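Local coordinates for adenylosuccinate lyase (Francisella tularensis subsp. tularensis SCHU S4, PDB 4EEI), which probably catalyses the fumarate-releasing cleavage of adenylosuccinate to AMP, and of the corresponding succinyl-carboxamide intermediate, in purine biosynthesis, at residues 20-23 with 24-27; 43-46 with 47-50; 74-77 with 78-82. One frame throughout, in Å; residues are numbered along the deposited sequence.

Contact 1 (20-23 with 24-27)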
ATOM      1  N   TYR B  20       7.613  13.690  27.275  1.00 22.31           N
ATOM      2  CA  TYR B  20       8.510  13.560  28.426  1.00 29.10           C
ATOM      3  C   TYR B  20       7.752  13.385  29.739  1.00 26.60           C
ATOM      4  O   TYR B  20       8.226  12.700  30.640  1.00 26.85           O
ATOM      5  CB  TYR B  20       9.448  14.771  28.523  1.00 30.95           C
ATOM      6  CG  TYR B  20      10.347  14.933  27.317  1.00 34.52           C
ATOM      7  CD1 TYR B  20      11.015  13.844  26.767  1.00 37.99           C
ATOM      8  CD2 TYR B  20      10.513  16.172  26.721  1.00 39.85           C
ATOM      9  CE1 TYR B  20      11.829  13.994  25.654  1.00 42.83           C
ATOM     10  CE2 TYR B  20      11.318  16.331  25.619  1.00 43.21           C
ATOM     11  CZ  TYR B  20      11.971  15.246  25.085  1.00 46.06           C
ATOM     12  OH  TYR B  20      12.774  15.427  23.981  1.00 51.82           O
ATOM     13  N   ALA B  21       6.580  14.006  29.861  1.00 24.91           N
ATOM     14  CA  ALA B  21       5.789  13.834  31.083  1.00 27.60           C
ATOM     15  C   ALA B  21       5.366  12.367  31.245  1.00 27.00           C
ATOM     16  O   ALA B  21       5.345  11.828  32.355  1.00 27.35           O
ATOM     17  CB  ALA B  21       4.588  14.760  31.095  1.00 27.65           C
ATOM     18  N   LYS B  22       5.033  11.714  30.137  1.00 22.94           N
ATOM     19  CA  LYS B  22       4.667  10.300  30.208  1.00 23.24           C
ATOM     20  C   LYS B  22       5.886   9.433  30.490  1.00 26.34           C
ATOM     21  O   LYS B  22       5.796   8.460  31.247  1.00 26.03           O
ATOM     22  CB  LYS B  22       3.933   9.864  28.932  1.00 26.14           C
ATOM     23  CG  LYS B  22       2.554  10.539  28.754  1.00 28.02           C
ATOM     24  CD  LYS B  22       1.576  10.126  29.853  1.00 30.84           C
ATOM     25  CE  LYS B  22       1.344  11.223  30.884  1.00 38.55           C
ATOM     26  NZ  LYS B  22       0.478  12.340  30.394  1.00 40.22           N
ATOM     27  N   MET B  23       7.030   9.790  29.909  1.00 24.32           N
ATOM     28  CA  MET B  23       8.276   9.087  30.224  1.00 28.20           C
ATOM     29  C   MET B  23       8.589   9.183  31.715  1.00 25.63           C
ATOM     30  O   MET B  23       9.017   8.206  32.343  1.00 28.06           O
ATOM     31  CB  MET B  23       9.436   9.644  29.399  1.00 26.86           C
ATOM     32  CG  MET B  23       9.431   9.177  27.944  1.00 29.49           C
ATOM     33  SD  MET B  23      10.815   9.890  27.027  1.00 36.89           S
ATOM     34  CE  MET B  23      10.483   9.247  25.373  1.00 41.19           C
ATOM     35  N   LEU B  24       8.352  10.356  32.281  1.00 24.70           N
ATOM     36  CA  LEU B  24       8.593  10.563  33.705  1.00 27.05           C
ATOM     37  C   LEU B  24       7.671   9.693  34.554  1.00 26.28           C
ATOM     38  O   LEU B  24       8.106   9.104  35.546  1.00 29.85           O
ATOM     39  CB  LEU B  24       8.427  12.039  34.074  1.00 26.29           C
ATOM     40  CG  LEU B  24       8.654  12.327  35.564  1.00 27.90           C
ATOM     41  CD1 LEU B  24      10.080  11.970  35.984  1.00 28.50           C
ATOM     42  CD2 LEU B  24       8.354  13.787  35.887  1.00 37.29           C
ATOM     43  N   GLU B  25       6.400   9.612  34.168  1.00 25.26           N
ATOM     44  CA  GLU B  25       5.435   8.798  34.904  1.00 27.17           C
ATOM     45  C   GLU B  25       5.849   7.325  34.894  1.00 23.92           C
ATOM     46  O   GLU B  25       5.755   6.630  35.911  1.00 25.68           O
ATOM     47  CB  GLU B  25       4.028   8.957  34.311  1.00 26.14           C
ATOM     48  CG  GLU B  25       2.969   8.147  35.060  1.00 33.08           C
ATOM     49  CD  GLU B  25       1.577   8.235  34.437  1.00 36.21           C
ATOM     50  OE1 GLU B  25       1.356   9.095  33.557  1.00 34.68           O
ATOM     51  OE2 GLU B  25       0.704   7.429  34.833  1.00 35.40           O
ATOM     52  N   VAL B  26       6.314   6.852  33.740  1.00 22.79           N
ATOM     53  CA  VAL B  26       6.813   5.484  33.610  1.00 22.89           C
ATOM     54  C   VAL B  26       8.079   5.234  34.435  1.00 26.23           C
ATOM     55  O   VAL B  26       8.193   4.199  35.110  1.00 26.20           O
ATOM     56  CB  VAL B  26       7.035   5.135  32.127  1.00 21.88           C
ATOM     57  CG1 VAL B  26       7.615   3.747  31.981  1.00 23.81           C
ATOM     58  CG2 VAL B  26       5.716   5.240  31.383  1.00 23.48           C
ATOM     59  N   GLU B  27       9.030   6.167  34.388  1.00 24.00           N
ATOM     60  CA  GLU B  27      10.243   6.055  35.204  1.00 25.26           C
ATOM     61  C   GLU B  27       9.898   5.971  36.690  1.00 31.93           C
ATOM     62  O   GLU B  27      10.536   5.237  37.449  1.00 30.42           O
ATOM     63  CB  GLU B  27      11.168   7.263  34.993  1.00 27.68           C
ATOM     64  CG  GLU B  27      11.841   7.360  33.623  1.00 29.12           C
ATOM     65  CD  GLU B  27      13.111   6.516  33.507  1.00 39.00           C
ATOM     66  OE1 GLU B  27      13.357   5.649  34.381  1.00 36.93           O
ATOM     67  OE2 GLU B  27      13.870   6.723  32.531  1.00 42.14           O
TER

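Contact 2 (43-46 with 47-50)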
ATOM      1  N   THR B  43      11.249   7.801  47.647  1.00 40.06           N
ATOM      2  CA  THR B  43      12.080   8.411  46.613  1.00 38.87           C
ATOM      3  C   THR B  43      11.269   8.829  45.387  1.00 37.31           C
ATOM      4  O   THR B  43      11.379   9.961  44.914  1.00 38.64           O
ATOM      5  CB  THR B  43      13.225   7.476  46.188  1.00 43.63           C
ATOM      6  OG1 THR B  43      14.050   7.183  47.326  1.00 43.49           O
ATOM      7  CG2 THR B  43      14.072   8.125  45.113  1.00 40.58           C
ATOM      8  N   ALA B  44      10.453   7.914  44.873  1.00 36.59           N
ATOM      9  CA  ALA B  44       9.621   8.206  43.707  1.00 35.74           C
ATOM     10  C   ALA B  44       8.653   9.358  43.990  1.00 36.89           C
ATOM     11  O   ALA B  44       8.428  10.218  43.138  1.00 34.70           O
ATOM     12  CB  ALA B  44       8.862   6.963  43.274  1.00 33.22           C
ATOM     13  N   ALA B  45       8.077   9.379  45.186  1.00 38.35           N
ATOM     14  CA  ALA B  45       7.116  10.426  45.525  1.00 38.90           C
ATOM     15  C   ALA B  45       7.796  11.793  45.609  1.00 42.81           C
ATOM     16  O   ALA B  45       7.206  12.821  45.261  1.00 42.63           O
ATOM     17  CB  ALA B  45       6.415  10.097  46.829  1.00 42.96           C
ATOM     18  N   GLU B  46       9.032  11.795  46.098  1.00 43.52           N
ATOM     19  CA  GLU B  46       9.827  13.016  46.206  1.00 46.59           C
ATOM     20  C   GLU B  46      10.073  13.627  44.825  1.00 46.37           C
ATOM     21  O   GLU B  46       9.860  14.823  44.609  1.00 45.31           O
ATOM     22  CB  GLU B  46      11.162  12.695  46.877  1.00 52.06           C
ATOM     23  CG  GLU B  46      12.163  13.838  46.893  1.00 59.01           C
ATOM     24  CD  GLU B  46      11.930  14.813  48.033  1.00 67.80           C
ATOM     25  OE1 GLU B  46      10.942  14.634  48.777  1.00 69.12           O
ATOM     26  OE2 GLU B  46      12.739  15.756  48.188  1.00 71.92           O
ATOM     27  N   ILE B  47      10.512  12.790  43.890  1.00 40.74           N
ATOM     28  CA  ILE B  47      10.809  13.240  42.538  1.00 38.20           C
ATOM     29  C   ILE B  47       9.526  13.653  41.815  1.00 39.67           C
ATOM     30  O   ILE B  47       9.496  14.664  41.104  1.00 36.64           O
ATOM     31  CB  ILE B  47      11.570  12.150  41.754  1.00 37.40           C
ATOM     32  CG1 ILE B  47      12.925  11.874  42.418  1.00 39.01           C
ATOM     33  CG2 ILE B  47      11.748  12.546  40.292  1.00 34.79           C
ATOM     34  CD1 ILE B  47      13.733  10.755  41.755  1.00 37.74           C
ATOM     35  N   ARG B  48       8.465  12.878  42.016  1.00 37.74           N
ATOM     36  CA  ARG B  48       7.162  13.172  41.422  1.00 37.18           C
ATOM     37  C   ARG B  48       6.685  14.581  41.772  1.00 41.13           C
ATOM     38  O   ARG B  48       6.131  15.280  40.928  1.00 41.15           O
ATOM     39  CB  ARG B  48       6.131  12.128  41.879  1.00 39.20           C
ATOM     40  CG  ARG B  48       4.733  12.297  41.289  1.00 41.63           C
ATOM     41  CD  ARG B  48       3.825  11.106  41.628  1.00 41.60           C
ATOM     42  NE  ARG B  48       4.281   9.847  41.033  1.00 42.60           N
ATOM     43  CZ  ARG B  48       4.723   8.796  41.725  1.00 45.81           C
ATOM     44  NH1 ARG B  48       4.770   8.831  43.050  1.00 43.05           N
ATOM     45  NH2 ARG B  48       5.109   7.693  41.092  1.00 47.35           N
ATOM     46  N   ALA B  49       6.931  15.005  43.006  1.00 40.59           N
ATOM     47  CA  ALA B  49       6.421  16.293  43.487  1.00 44.77           C
ATOM     48  C   ALA B  49       7.205  17.512  42.996  1.00 45.59           C
ATOM     49  O   ALA B  49       6.711  18.637  43.059  1.00 47.98           O
ATOM     50  CB  ALA B  49       6.362  16.294  45.019  1.00 46.90           C
ATOM     51  N   ARG B  50       8.425  17.295  42.516  1.00 44.65           N
ATOM     52  CA  ARG B  50       9.335  18.406  42.250  1.00 45.88           C
ATOM     53  C   ARG B  50       9.815  18.498  40.804  1.00 44.86           C
ATOM     54  O   ARG B  50      10.085  19.589  40.301  1.00 45.40           O
ATOM     55  CB  ARG B  50      10.538  18.298  43.178  1.00 51.50           C
ATOM     56  CG  ARG B  50      10.165  18.056  44.625  1.00 60.20           C
ATOM     57  CD  ARG B  50      10.838  19.072  45.520  1.00 69.52           C
ATOM     58  NE  ARG B  50      12.240  19.243  45.151  1.00 74.05           N
ATOM     59  CZ  ARG B  50      13.233  18.503  45.631  1.00 76.44           C
ATOM     60  NH1 ARG B  50      12.980  17.542  46.509  1.00 78.11           N
ATOM     61  NH2 ARG B  50      14.481  18.723  45.237  1.00 76.49           N
TER

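Contact 3 (74-77 with 78-82)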
ATOM      1  N   THR B  74      19.057  12.911  32.156  1.00 36.93           N
ATOM      2  CA  THR B  74      19.956  13.946  32.657  1.00 39.23           C
ATOM      3  C   THR B  74      19.174  15.208  33.011  1.00 37.57           C
ATOM      4  O   THR B  74      19.485  15.877  33.997  1.00 36.97           O
ATOM      5  CB  THR B  74      21.078  14.259  31.646  1.00 43.05           C
ATOM      6  OG1 THR B  74      21.855  13.076  31.414  1.00 44.61           O
ATOM      7  CG2 THR B  74      21.995  15.352  32.163  1.00 46.34           C
ATOM      8  N   SER B  75      18.144  15.530  32.230  1.00 37.24           N
ATOM      9  CA  SER B  75      17.361  16.737  32.523  1.00 36.65           C
ATOM     10  C   SER B  75      16.614  16.604  33.853  1.00 35.51           C
ATOM     11  O   SER B  75      16.413  17.590  34.559  1.00 37.76           O
ATOM     12  CB  SER B  75      16.385  17.072  31.386  1.00 33.75           C
ATOM     13  OG  SER B  75      15.233  16.249  31.424  1.00 36.05           O
ATOM     14  N   ILE B  76      16.212  15.381  34.193  1.00 34.79           N
ATOM     15  CA  ILE B  76      15.551  15.117  35.474  1.00 36.33           C
ATOM     16  C   ILE B  76      16.557  15.065  36.631  1.00 38.74           C
ATOM     17  O   ILE B  76      16.421  15.782  37.630  1.00 39.01           O
ATOM     18  CB  ILE B  76      14.770  13.784  35.442  1.00 36.38           C
ATOM     19  CG1 ILE B  76      13.675  13.804  34.365  1.00 35.94           C
ATOM     20  CG2 ILE B  76      14.196  13.473  36.816  1.00 35.61           C
ATOM     21  CD1 ILE B  76      12.739  15.005  34.441  1.00 35.75           C
ATOM     22  N   ALA B  77      17.561  14.206  36.489  1.00 38.32           N
ATOM     23  CA  ALA B  77      18.576  14.003  37.521  1.00 43.19           C
ATOM     24  C   ALA B  77      19.259  15.291  37.983  1.00 43.71           C
ATOM     25  O   ALA B  77      19.592  15.439  39.168  1.00 44.26           O
ATOM     26  CB  ALA B  77      19.617  12.996  37.042  1.00 44.10           C
ATOM     27  N   GLU B  78      19.470  16.224  37.061  1.00 42.64           N
ATOM     28  CA  GLU B  78      20.196  17.446  37.408  1.00 45.14           C
ATOM     29  C   GLU B  78      19.365  18.387  38.288  1.00 44.43           C
ATOM     30  O   GLU B  78      19.867  19.407  38.769  1.00 47.64           O
ATOM     31  CB  GLU B  78      20.717  18.163  36.152  1.00 47.83           C
ATOM     32  CG  GLU B  78      19.654  18.868  35.324  1.00 51.44           C
ATOM     33  CD  GLU B  78      20.229  19.527  34.075  1.00 53.23           C
ATOM     34  OE1 GLU B  78      21.428  19.324  33.780  1.00 55.04           O
ATOM     35  OE2 GLU B  78      19.478  20.245  33.388  1.00 52.09           O
ATOM     36  N   GLN B  79      18.098  18.037  38.509  1.00 40.17           N
ATOM     37  CA  GLN B  79      17.237  18.830  39.383  1.00 41.13           C
ATOM     38  C   GLN B  79      17.312  18.338  40.828  1.00 43.00           C
ATOM     39  O   GLN B  79      16.707  18.925  41.721  1.00 43.12           O
ATOM     40  CB  GLN B  79      15.788  18.784  38.893  1.00 41.87           C
ATOM     41  CG  GLN B  79      15.585  19.333  37.484  1.00 39.19           C
ATOM     42  CD  GLN B  79      14.150  19.222  37.011  1.00 37.99           C
ATOM     43  OE1 GLN B  79      13.222  19.631  37.707  1.00 41.02           O
ATOM     44  NE2 GLN B  79      13.959  18.658  35.823  1.00 35.61           N
ATOM     45  N   PHE B  80      18.062  17.265  41.058  1.00 41.46           N
ATOM     46  CA  PHE B  80      18.107  16.637  42.382  1.00 44.87           C
ATOM     47  C   PHE B  80      19.523  16.356  42.870  1.00 47.32           C
ATOM     48  O   PHE B  80      20.473  16.380  42.084  1.00 48.65           O
ATOM     49  CB  PHE B  80      17.306  15.334  42.362  1.00 41.85           C
ATOM     50  CG  PHE B  80      15.864  15.527  42.005  1.00 40.73           C
ATOM     51  CD1 PHE B  80      15.447  15.453  40.685  1.00 38.23           C
ATOM     52  CD2 PHE B  80      14.930  15.812  42.991  1.00 41.71           C
ATOM     53  CE1 PHE B  80      14.121  15.649  40.355  1.00 37.64           C
ATOM     54  CE2 PHE B  80      13.601  16.007  42.672  1.00 39.96           C
ATOM     55  CZ  PHE B  80      13.195  15.927  41.348  1.00 39.14           C
ATOM     56  N   THR B  81      19.658  16.084  44.169  1.00 44.71           N
ATOM     57  CA  THR B  81      20.931  15.644  44.732  1.00 45.71           C
ATOM     58  C   THR B  81      21.364  14.344  44.064  1.00 46.11           C
ATOM     59  O   THR B  81      20.531  13.596  43.544  1.00 42.30           O
ATOM     60  CB  THR B  81      20.846  15.421  46.262  1.00 47.29           C
ATOM     61  OG1 THR B  81      19.855  14.426  46.556  1.00 49.75           O
ATOM     62  CG2 THR B  81      20.485  16.711  46.978  1.00 52.15           C
ATOM     63  N   ALA B  82      22.667  14.077  44.073  1.00 46.22           N
ATOM     64  CA  ALA B  82      23.191  12.841  43.499  1.00 47.87           C
ATOM     65  C   ALA B  82      22.555  11.634  44.183  1.00 46.47           C
ATOM     66  O   ALA B  82      22.291  10.609  43.544  1.00 42.50           O
ATOM     67  CB  ALA B  82      24.698  12.797  43.630  1.00 50.65           C
TER
HETATM   68  O   HOH W   1      16.832  20.156  33.915  1.00 46.07           O
HETATM   69  O   HOH W   2      20.429  13.364  40.716  1.00 37.52           O

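Contact 1 (20-23 with 24-27)
K22 and E25 run side by side on one flank of the helix, their chains pointing the same way. What meets is carbon against carboxylate: CE of K22 lies 3.4 Å from OE1 of E25, whereas NZ of K22 stays 4.6 Å from that oxygen. The lysine bends at chi2, chi3 and chi4, and its ammonium group is hydrogen-bonded to OD1 of N18, one turn earlier. The opposite charges may still attract, but no ion pair is made, and this partly exposed flank is the loose part of the contact, although both residues also rest on L104 of helix 94-131.

The opposite character belongs to M23, V26 and E27, which are buried. E27 folds back over the preceding turn: with CG beside the backbone N (chi1 -69°) and a further bend at chi2, E27 CG comes within 3.2 Å of M23 O, and OE2 ends in a hydrogen bond to ND1 of H89. The extended M23 runs to I69 and F72 of helix 68-77, and E27 shares the contact with F72. V26 sets its CG2 3.2 Å from K22 O. Under these side chains, the amides of L24 to E27 each bond to the carbonyl four residues back, E27 N to M23 O at 2.9 Å.

Such an amphipathic stretch of alpha helix turns its buried face to helices 68-77 and 94-131. M23 lies about 5 Å, side chain to side chain, from the AMP-binding D68, which places this face close to the nucleotide site of the adenylosuccinate lyase.

Contact 2 (43-46 with 47-50)
Residues 43-46 hand over to 47-50 through alpha-helical bonds, the third of which is the most bent. I47 N reaches T43 O at 3.1 Å and R48 N reaches A44 O at 2.9 Å. A49 N lies 3.2 Å from A45 O, with an N-H...O angle of 140°, and it also makes a weak bond to E46 O. R50 N bonds to I47 O, three residues back.

The main side-chain link joins E46 to R50. E46 places CG anti to its own amide nitrogen and then bends at chi2 (83°), which swings the carboxylate along the helix towards the arginine. E46 OE2 meets R50 NH1 at the guanidinium edge, near the plane of that group, in a salt bridge modelled at 2.5 Å, a length too short to be taken literally. The carboxylate and guanidinium planes are 82° apart, and one oxygen pairs with one nitrogen, not in a bidentate pair. Closer to the backbone, R50 CG packs 3.2 Å from E46 O. The bridge lies at an exposed surface, and E46 also touches a crystal neighbour.

R48 curls its guanidinium back over the first turn, where A44 O lies 3.9 Å above one face of the R48 group, offset toward the rim near NH1. On the buried side I47 extends CD1 to within 4.3 Å of T43 CG2.

Helix 43-50 leans on helix 16-33: A44 touches E32, I47 fits against L28 and L31, and R48 lies on L28 with a long, weak ion pair to E32. From the loop after helix 68-77, F80 reaches both I47 and R50.

Contact 3 (74-77 with 78-82)
T74 meets E78 through its carbonyl, with E78 N bonded to T74 O at 3.1 Å, the last full alpha-helical bond of this stretch. The glutamate CG sits between its own backbone N and carbonyl carbon (chi1 73°), which folds the chain back so that E78 CG comes 3.3 Å from T74 O. T74 OG1 is bonded to I70 O.

S75 offers its carbonyl to two donors. Q79 NE2 approaches S75 O at 3.0 Å in a nearly straight bond (169°), from above the carbonyl plane yet within the plane of its own amide. Water 1 gives S75 O a second hydrogen bond at 2.7 Å and donates another to E78 OE2, an oxygen that also forms a salt bridge with R57. Because Q79 OE1 is held by Q52 N, both ends of the amide are tied and its rotation is fixed.

I76 O then takes Q79 N at 2.9 Å, three residues on, where a continuing helix would use the fourth. Helix 68-77 thus finishes in a type I beta turn from A77 to F80 that leads into the loop before helix 94-131, with the glutamine side chain standing in for the backbone amide that S75 O would otherwise meet. The same I76 O lies at the edge of the F80 ring, 3.2 Å from F80 CD1. I76 and F80 run alongside one another, I76 CG2 to F80 CE1 at 4.2 Å.

A77 O closes the turn by accepting F80 N, which comes from above the carbonyl plane.

The three contacts follow in series along the chain and cluster at one side of the subunit. They sit on helices 16-33 and 43-50 and at the end of helix 68-77, with helix 55-65 between the last two in the chain. The centres of contacts 1 and 2 are 12 Å apart. Contacts 2 and 3 are also 12 Å apart between centres, and they touch directly: R50 NH2 lies 3.7 Å from F80 CD2, and I47 CA 3.8 Å from F80 CZ. Contact 1 touches neither, though helix 16-33 packs on helix 43-50 and, through M23 and E27, on helix 68-77. Contact 1 comes nearest the nucleotide, and contact 2 is away from the annotated sites.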